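Local atomic coordinates of DNA binding protein (Mycobacterium tuberculosis, PDB entry 4NB5), a protein that represses transcription by binding directly, as a homodimer, to promoter regions, controlling expression of MmpS-MmpL transport systems and of its own gene. Residues G41-L44 and R50-S53; G37-W42 and E54-A59. All blocks are in the same frame, centred on the assembly; numbering follows the deposited sequence.

How the interactions relate
Both contacts start from helix 34-45 and share Gly-41 and Trp-42. Following the chain from the N terminus, interaction 1 closes a short loop: five residues separate 41-44 from 50-53, which carries strand 51-52, an outer strand of the antiparallel sheet within this chain. Interaction 2 closes a longer one, with 11 residues between 37-42 and 54-59, and the short loop lies within this longer excursion. The centres of the two contacts are about 6 Å apart, and they meet where Leu-56 CD2 packs 3.5 Å from Gln-51 CB. Together they tie helix 34-45 to the sheet edge and to helix 53-59, assigned as the start of the helix-turn-helix of this winged-helix, MarR-type domain.

Interaction 1: residues G41-L44 and R50-S53; sequences GWLL and RQSS
Trp-42 and Gln-51 meet through one nearly straight hydrogen bond, from indole NE1 to amide OE1, 2.9 Å long with an N-H...O angle of 173°. The acceptor sits at the indole edge, essentially in the ring plane. Seen from the amide, however, the donor stands above the carbonyl plane, 63° out of it and not on a lone pair; the indole and amide planes are steeply inclined to each other. The bend of the Gln-51 chain at chi2 (-89°) brings OE1 to the indole edge. The amide's other end, NE2, donates to Pro-48 O, so both ends of this buried group are engaged.

The more buried, apolar side is formed by Leu-43 CD2, 4.0 Å from Gln-51 CG, where the two side chains run alongside each other in opposite senses. Against these two buried residues, partly exposed Trp-42 marks the looser side, nearer solvent. Neighbouring Arg-50 makes a cation-pi interaction with Tyr-92 and a salt bridge with Glu-21 of the third subunit. The Gln-51 backbone pairs with Phe-93, holding strand 51-52 to strand 92-95 in the sheet of the winged-helix domain, so the side chain links that strand to helix 34-45. With one amide end donating and the other accepting, the chemistry implies a defined amide orientation that ties the helix to the turn and the strand following it.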
loop_
_atom_site.group_PDB
_atom_site.type_symbol
_atom_site.label_atom_id
_atom_site.label_comp_id
_atom_site.label_asym_id
_atom_site.label_seq_id
_atom_site.Cartn_x
_atom_site.Cartn_y
_atom_site.Cartn_z
ATOM N N GLY B 41 -18.411 4.352 -6.160
ATOM C CA GLY B 41 -19.355 5.450 -6.248
ATOM C C GLY B 41 -20.344 5.461 -5.089
ATOM O O GLY B 41 -20.601 6.504 -4.489
ATOM N N TRP B 42 -20.907 4.302 -4.777
ATOM C CA TRP B 42 -21.834 4.189 -3.664
ATOM C C TRP B 42 -21.176 4.621 -2.347
ATOM O O TRP B 42 -21.763 5.364 -1.566
ATOM C CB TRP B 42 -22.371 2.759 -3.547
ATOM C CG TRP B 42 -23.394 2.601 -2.459
ATOM C CD1 TRP B 42 -23.199 2.044 -1.230
ATOM C CD2 TRP B 42 -24.773 3.001 -2.507
ATOM N NE1 TRP B 42 -24.371 2.072 -0.509
ATOM C CE2 TRP B 42 -25.342 2.654 -1.267
ATOM C CE3 TRP B 42 -25.569 3.606 -3.480
ATOM C CZ2 TRP B 42 -26.685 2.902 -0.977
ATOM C CZ3 TRP B 42 -26.904 3.854 -3.182
ATOM C CH2 TRP B 42 -27.443 3.504 -1.940
ATOM N N LEU B 43 -19.950 4.170 -2.099
ATOM C CA LEU B 43 -19.292 4.497 -0.828
ATOM C C LEU B 43 -18.872 5.959 -0.741
ATOM O O LEU B 43 -18.559 6.457 0.342
ATOM C CB LEU B 43 -18.099 3.566 -0.583
ATOM C CG LEU B 43 -18.495 2.122 -0.274
ATOM C CD1 LEU B 43 -17.295 1.207 -0.340
ATOM C CD2 LEU B 43 -19.153 2.019 1.103
ATOM N N LEU B 44 -18.877 6.653 -1.875
ATOM C CA LEU B 44 -18.618 8.085 -1.912
ATOM C C LEU B 44 -19.839 8.933 -1.539
ATOM O O LEU B 44 -19.690 10.081 -1.145
ATOM C CB LEU B 44 -18.145 8.487 -3.311
ATOM C CG LEU B 44 -16.649 8.287 -3.511
ATOM C CD1 LEU B 44 -16.335 8.107 -4.979
ATOM C CD2 LEU B 44 -15.866 9.449 -2.968
ATOM N N ARG B 50 -20.489 4.161 6.620
ATOM C CA ARG B 50 -20.207 2.741 6.744
ATOM C C ARG B 50 -21.408 1.897 6.300
ATOM O O ARG B 50 -22.551 2.193 6.642
ATOM C CB ARG B 50 -19.791 2.385 8.175
ATOM C CG ARG B 50 -20.935 2.053 9.100
ATOM C CD ARG B 50 -20.410 1.435 10.378
ATOM N NE ARG B 50 -21.487 0.901 11.201
ATOM C CZ ARG B 50 -21.298 0.181 12.300
ATOM N NH1 ARG B 50 -20.068 -0.096 12.714
ATOM N NH2 ARG B 50 -22.342 -0.266 12.985
ATOM N N GLN B 51 -21.127 0.851 5.530
ATOM C CA GLN B 51 -22.158 -0.019 4.973
ATOM C C GLN B 51 -21.798 -1.482 5.189
ATOM O O GLN B 51 -20.643 -1.879 4.998
ATOM C CB GLN B 51 -22.291 0.221 3.464
ATOM C CG GLN B 51 -22.640 1.641 3.080
ATOM C CD GLN B 51 -24.135 1.874 3.030
ATOM O OE1 GLN B 51 -24.846 1.227 2.260
ATOM N NE2 GLN B 51 -24.619 2.795 3.846
ATOM N N SER B 52 -22.787 -2.297 5.549
ATOM C CA SER B 52 -22.571 -3.734 5.670
ATOM C C SER B 52 -22.534 -4.406 4.306
ATOM O O SER B 52 -23.056 -3.877 3.321
ATOM C CB SER B 52 -23.685 -4.367 6.505
ATOM O OG SER B 52 -24.878 -4.469 5.746
ATOM N N SER B 53 -21.930 -5.588 4.252
ATOM C CA SER B 53 -21.864 -6.360 3.017
ATOM C C SER B 53 -23.261 -6.582 2.436
ATOM O O SER B 53 -23.476 -6.463 1.224
ATOM C CB SER B 53 -21.189 -7.711 3.271
ATOM O OG SER B 53 -19.804 -7.550 3.511
#

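Interaction 2: residues G37-W42 and E54-A59; sequences GRLLGW and EELATA
Trp-42 N donates to Arg-38 O at 2.8 Å, the shortest polar bond here; it lies within helix 34-45 and fixes the backbone from which the indole extends. The axes of 37-42 and 54-59 approach to 11.1 Å with an angle of 113° between their directions, and no hydrogen bond spans them. Ala-59 CB lies over one face of the indole, 3.8 Å from the centroid of the six-membered ring and 22° off its normal, which meets the definition of a CH-pi contact. Leu-56 CD2 approaches the five-membered ring obliquely, 3.4 Å from Trp-42 CD1. The same methyl is 3.9 Å from Leu-39 CD1, where the two leucine side chains lie roughly perpendicular.

Beyond this layer, Leu-39 packs on Leu-74 and Leu-56 on Ile-67, both of helix 64-77, and Leu-56 also touches Phe-93. The contact thus packs the first helix of the assigned helix-turn-helix on helix 34-45 of the MarR-type winged-helix domain. With NE1 satisfied by Gln-51, the chemistry implies an interface resting mainly on apolar and CH-pi packing, with the Arg-38 NH2 bond to Leu-60 O just beyond it.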
loop_
_atom_site.group_PDB
_atom_site.type_symbol
_atom_site.label_atom_id
_atom_site.label_comp_id
_atom_site.label_asym_id
_atom_site.label_seq_id
_atom_site.Cartn_x
_atom_site.Cartn_y
_atom_site.Cartn_z
ATOM N N GLY B 37 -16.530 -0.048 -9.816
ATOM C CA GLY B 37 -16.816 1.363 -9.995
ATOM C C GLY B 37 -18.084 1.799 -9.275
ATOM O O GLY B 37 -18.114 2.847 -8.632
ATOM N N ARG B 38 -19.138 0.996 -9.406
ATOM C CA ARG B 38 -20.411 1.303 -8.748
ATOM C C ARG B 38 -20.268 1.266 -7.233
ATOM O O ARG B 38 -20.811 2.121 -6.529
ATOM C CB ARG B 38 -21.504 0.334 -9.214
ATOM C CG ARG B 38 -21.877 0.494 -10.681
ATOM C CD ARG B 38 -22.850 -0.597 -11.135
ATOM N NE ARG B 38 -24.145 -0.466 -10.466
ATOM C CZ ARG B 38 -24.819 -1.461 -9.889
ATOM N NH1 ARG B 38 -24.348 -2.704 -9.878
ATOM N NH2 ARG B 38 -25.986 -1.201 -9.314
ATOM N N LEU B 39 -19.524 0.278 -6.733
ATOM C CA LEU B 39 -19.251 0.168 -5.302
ATOM C C LEU B 39 -18.484 1.379 -4.765
ATOM O O LEU B 39 -18.835 1.927 -3.714
ATOM C CB LEU B 39 -18.508 -1.134 -4.991
ATOM C CG LEU B 39 -18.109 -1.311 -3.526
ATOM C CD1 LEU B 39 -19.315 -1.207 -2.610
ATOM C CD2 LEU B 39 -17.403 -2.644 -3.322
ATOM N N LEU B 40 -17.451 1.814 -5.487
ATOM C CA LEU B 40 -16.709 2.995 -5.074
ATOM C C LEU B 40 -17.628 4.214 -5.096
ATOM O O LEU B 40 -17.636 5.013 -4.166
ATOM C CB LEU B 40 -15.497 3.216 -5.974
ATOM C CG LEU B 40 -14.646 4.450 -5.654
ATOM C CD1 LEU B 40 -14.168 4.443 -4.212
ATOM C CD2 LEU B 40 -13.464 4.556 -6.597
ATOM N N GLY B 41 -18.411 4.352 -6.160
ATOM C CA GLY B 41 -19.355 5.450 -6.248
ATOM C C GLY B 41 -20.344 5.461 -5.089
ATOM O O GLY B 41 -20.601 6.504 -4.489
ATOM N N TRP B 42 -20.907 4.302 -4.777
ATOM C CA TRP B 42 -21.834 4.189 -3.664
ATOM C C TRP B 42 -21.176 4.621 -2.347
ATOM O O TRP B 42 -21.763 5.364 -1.566
ATOM C CB TRP B 42 -22.371 2.759 -3.547
ATOM C CG TRP B 42 -23.394 2.601 -2.459
ATOM C CD1 TRP B 42 -23.199 2.044 -1.230
ATOM C CD2 TRP B 42 -24.773 3.001 -2.507
ATOM N NE1 TRP B 42 -24.371 2.072 -0.509
ATOM C CE2 TRP B 42 -25.342 2.654 -1.267
ATOM C CE3 TRP B 42 -25.569 3.606 -3.480
ATOM C CZ2 TRP B 42 -26.685 2.902 -0.977
ATOM C CZ3 TRP B 42 -26.904 3.854 -3.182
ATOM C CH2 TRP B 42 -27.443 3.504 -1.940
ATOM N N GLU B 54 -24.213 -6.885 3.313
ATOM C CA GLU B 54 -25.587 -7.144 2.902
ATOM C C GLU B 54 -26.230 -5.887 2.321
ATOM O O GLU B 54 -26.903 -5.947 1.290
ATOM C CB GLU B 54 -26.404 -7.653 4.095
ATOM C CG GLU B 54 -25.958 -9.019 4.634
ATOM C CD GLU B 54 -24.577 -9.017 5.293
ATOM O OE1 GLU B 54 -23.874 -10.046 5.182
ATOM O OE2 GLU B 54 -24.195 -8.009 5.932
ATOM N N GLU B 55 -26.007 -4.752 2.980
ATOM C CA GLU B 55 -26.547 -3.472 2.532
ATOM C C GLU B 55 -26.019 -3.099 1.152
ATOM O O GLU B 55 -26.755 -2.565 0.315
ATOM C CB GLU B 55 -26.193 -2.368 3.528
ATOM C CG GLU B 55 -27.025 -2.385 4.797
ATOM C CD GLU B 55 -26.585 -1.335 5.804
ATOM O OE1 GLU B 55 -25.398 -0.937 5.781
ATOM O OE2 GLU B 55 -27.430 -0.908 6.618
ATOM N N LEU B 56 -24.739 -3.378 0.923
ATOM C CA LEU B 56 -24.107 -3.078 -0.356
ATOM C C LEU B 56 -24.676 -3.956 -1.458
ATOM O O LEU B 56 -24.983 -3.481 -2.552
ATOM C CB LEU B 56 -22.590 -3.266 -0.256
ATOM C CG LEU B 56 -21.908 -2.265 0.676
ATOM C CD1 LEU B 56 -20.449 -2.634 0.916
ATOM C CD2 LEU B 56 -22.014 -0.854 0.119
ATOM N N ALA B 57 -24.831 -5.245 -1.167
ATOM C CA ALA B 57 -25.387 -6.166 -2.144
ATOM C C ALA B 57 -26.802 -5.745 -2.519
ATOM O O ALA B 57 -27.184 -5.820 -3.681
ATOM C CB ALA B 57 -25.382 -7.580 -1.600
ATOM N N THR B 58 -27.572 -5.287 -1.534
ATOM C CA THR B 58 -28.956 -4.886 -1.771
ATOM C C THR B 58 -29.033 -3.627 -2.637
ATOM O O THR B 58 -29.758 -3.585 -3.633
ATOM C CB THR B 58 -29.696 -4.640 -0.445
ATOM O OG1 THR B 58 -29.832 -5.879 0.257
ATOM C CG2 THR B 58 -31.079 -4.064 -0.693
ATOM N N ALA B 59 -28.259 -2.617 -2.256
ATOM C CA ALA B 59 -28.276 -1.317 -2.923
ATOM C C ALA B 59 -27.859 -1.415 -4.388
ATOM O O ALA B 59 -28.396 -0.702 -5.247
ATOM C CB ALA B 59 -27.358 -0.347 -2.183
#